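Local coordinates for glutamate racemase (Escherichia coli, PDB 2JFN), which belongs to the Asp/Glu/hydantoin racemase family and holds a bound glutamic acid in a pocket, at residues Phe27-Gly32 with Val90-Ala95. Numbering follows the deposited sequence.
Sequences FDSGVG and VACNTA. With GLU (glutamic acid), chain B.
F27 and V90 pair as neighbours at the C-terminal ends of two parallel strands, 21-28 and 87-90, and the loops that follow close round a bound glutamic acid. Between these segments the backbone is joined by one weak bond, from A91 N to F27 O at 2.9 Å, bent to 121°. A91 sits at the centre of an inverse gamma turn that leads into helix 93-106. On the sheet face shared by F27 and V90, V90 CG1 lies at the edge of the phenyl ring. Helix 65-82 packs against that ring through V72 and I75.

This is a ligand site at the C-terminal ends of parallel strands in a mixed alpha/beta sheet, as in the racemase family. At the end of strand 21-28, D28 OD2 reaches toward C92. The carboxylate carbon is anti to the backbone N (chi1 -177°), and OD2 comes 3.1 Å from C92 CB. C92 SG, anti to its own backbone N, makes close approaches but no bonds: 3.4 Å to D28 OD2 and 3.7 Å to ligand OXT. OD2 also takes a hydrogen bond from the ligand amino N at 2.8 Å; the bond from that N to OD1 is weak. OD1 closes an Asx turn with G30 N, which stands above the carboxylate plane, and G33 N gives it a further bond.

S29 OG donates to ligand OE2 at 2.6 Å. At the start of helix 93-106, N93 N binds ligand O at 2.8 Å. T94 grips OXT twice, with its backbone N (168°) and with OG1. Y60, G61, T205 and H206 also hydrogen-bond the ligand.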
loop_
_atom_site.group_PDB
_atom_site.type_symbol
_atom_site.label_atom_id
_atom_site.label_comp_id
_atom_site.label_asym_id
_atom_site.label_seq_id
_atom_site.Cartn_x
_atom_site.Cartn_y
_atom_site.Cartn_z
ATOM N N PHE A 27 -0.967 4.929 -6.285
ATOM C CA PHE A 27 -1.643 3.769 -6.865
ATOM C C PHE A 27 -1.661 2.517 -5.994
ATOM O O PHE A 27 -0.712 2.236 -5.268
ATOM C CB PHE A 27 -0.983 3.395 -8.196
ATOM C CG PHE A 27 -1.443 2.068 -8.751
ATOM C CD1 PHE A 27 -2.623 1.974 -9.487
ATOM C CD2 PHE A 27 -0.729 0.904 -8.483
ATOM C CE1 PHE A 27 -3.087 0.740 -9.945
ATOM C CE2 PHE A 27 -1.184 -0.339 -8.935
ATOM C CZ PHE A 27 -2.365 -0.420 -9.665
ATOM N N ASP A 28 -2.753 1.766 -6.089
ATOM C CA ASP A 28 -2.908 0.498 -5.379
ATOM C C ASP A 28 -3.977 -0.301 -6.096
ATOM O O ASP A 28 -4.724 0.238 -6.914
ATOM C CB ASP A 28 -3.358 0.690 -3.925
ATOM C CG ASP A 28 -3.448 -0.637 -3.171
ATOM O OD1 ASP A 28 -4.364 -0.821 -2.341
ATOM O OD2 ASP A 28 -2.592 -1.511 -3.417
ATOM N N SER A 29 -4.052 -1.588 -5.781
ATOM C CA SER A 29 -5.055 -2.464 -6.366
ATOM C C SER A 29 -6.418 -2.132 -5.739
ATOM O O SER A 29 -7.463 -2.320 -6.363
ATOM C CB SER A 29 -4.693 -3.918 -6.080
ATOM O OG SER A 29 -4.596 -4.124 -4.684
ATOM N N GLY A 30 -6.398 -1.629 -4.507
ATOM C CA GLY A 30 -7.633 -1.279 -3.827
ATOM C C GLY A 30 -7.536 -0.080 -2.906
ATOM O O GLY A 30 -7.036 0.978 -3.301
ATOM N N VAL A 31 -8.000 -0.236 -1.667
ATOM C CA VAL A 31 -7.975 0.860 -0.704
ATOM C C VAL A 31 -6.674 0.992 0.101
ATOM O O VAL A 31 -6.442 2.024 0.727
ATOM C CB VAL A 31 -9.163 0.763 0.308
ATOM C CG1 VAL A 31 -10.495 0.838 -0.435
ATOM C CG2 VAL A 31 -9.087 -0.538 1.106
ATOM N N GLY A 32 -5.833 -0.038 0.086
ATOM C CA GLY A 32 -4.595 0.016 0.853
ATOM C C GLY A 32 -3.744 1.242 0.566
ATOM O O GLY A 32 -3.085 1.775 1.458
ATOM N N VAL A 90 3.784 3.557 -6.025
ATOM C CA VAL A 90 3.139 2.268 -6.177
ATOM C C VAL A 90 2.949 1.813 -4.731
ATOM O O VAL A 90 3.767 1.063 -4.199
ATOM C CB VAL A 90 4.045 1.277 -6.936
ATOM C CG1 VAL A 90 3.336 -0.058 -7.110
ATOM C CG2 VAL A 90 4.408 1.858 -8.310
ATOM N N ALA A 91 1.889 2.311 -4.097
ATOM C CA ALA A 91 1.593 1.994 -2.695
ATOM C C ALA A 91 0.888 0.655 -2.627
ATOM O O ALA A 91 -0.224 0.545 -2.107
ATOM C CB ALA A 91 0.721 3.086 -2.095
ATOM N N CYS A 92 1.573 -0.360 -3.144
ATOM C CA CYS A 92 1.054 -1.711 -3.234
ATOM C C CYS A 92 2.236 -2.687 -3.236
ATOM O O CYS A 92 3.030 -2.691 -4.173
ATOM C CB CYS A 92 0.271 -1.815 -4.550
ATOM S SG CYS A 92 -0.300 -3.434 -5.041
ATOM N N ASN A 93 2.351 -3.512 -2.195
ATOM C CA ASN A 93 3.452 -4.478 -2.104
ATOM C C ASN A 93 3.449 -5.526 -3.213
ATOM O O ASN A 93 4.503 -5.861 -3.762
ATOM C CB ASN A 93 3.439 -5.193 -0.747
ATOM C CG ASN A 93 3.721 -4.261 0.408
ATOM O OD1 ASN A 93 2.845 -3.506 0.846
ATOM N ND2 ASN A 93 4.952 -4.300 0.910
ATOM N N THR A 94 2.272 -6.048 -3.541
ATOM C CA THR A 94 2.155 -7.061 -4.583
ATOM C C THR A 94 2.467 -6.526 -5.976
ATOM O O THR A 94 2.539 -7.289 -6.934
ATOM C CB THR A 94 0.739 -7.685 -4.607
ATOM O OG1 THR A 94 -0.246 -6.644 -4.685
ATOM C CG2 THR A 94 0.501 -8.504 -3.354
ATOM N N ALA A 95 2.651 -5.218 -6.097
ATOM C CA ALA A 95 2.953 -4.634 -7.404
ATOM C C ALA A 95 4.317 -3.965 -7.457
ATOM O O ALA A 95 5.008 -4.046 -8.471
ATOM C CB ALA A 95 1.869 -3.625 -7.798
HETATM N N GLU B . -2.477 -3.086 -1.064
HETATM C CA GLU B . -2.116 -4.504 -1.160
HETATM C C GLU B . -0.606 -4.614 -1.253
HETATM O O GLU B . 0.137 -3.812 -0.579
HETATM C CB GLU B . -2.778 -5.125 -2.400
HETATM C CG GLU B . -3.415 -6.488 -2.047
HETATM C CD GLU B . -3.805 -7.250 -3.307
HETATM O OE1 GLU B . -3.749 -8.476 -3.320
HETATM O OE2 GLU B . -4.189 -6.649 -4.315
HETATM O OXT GLU B . -0.072 -5.508 -1.988
#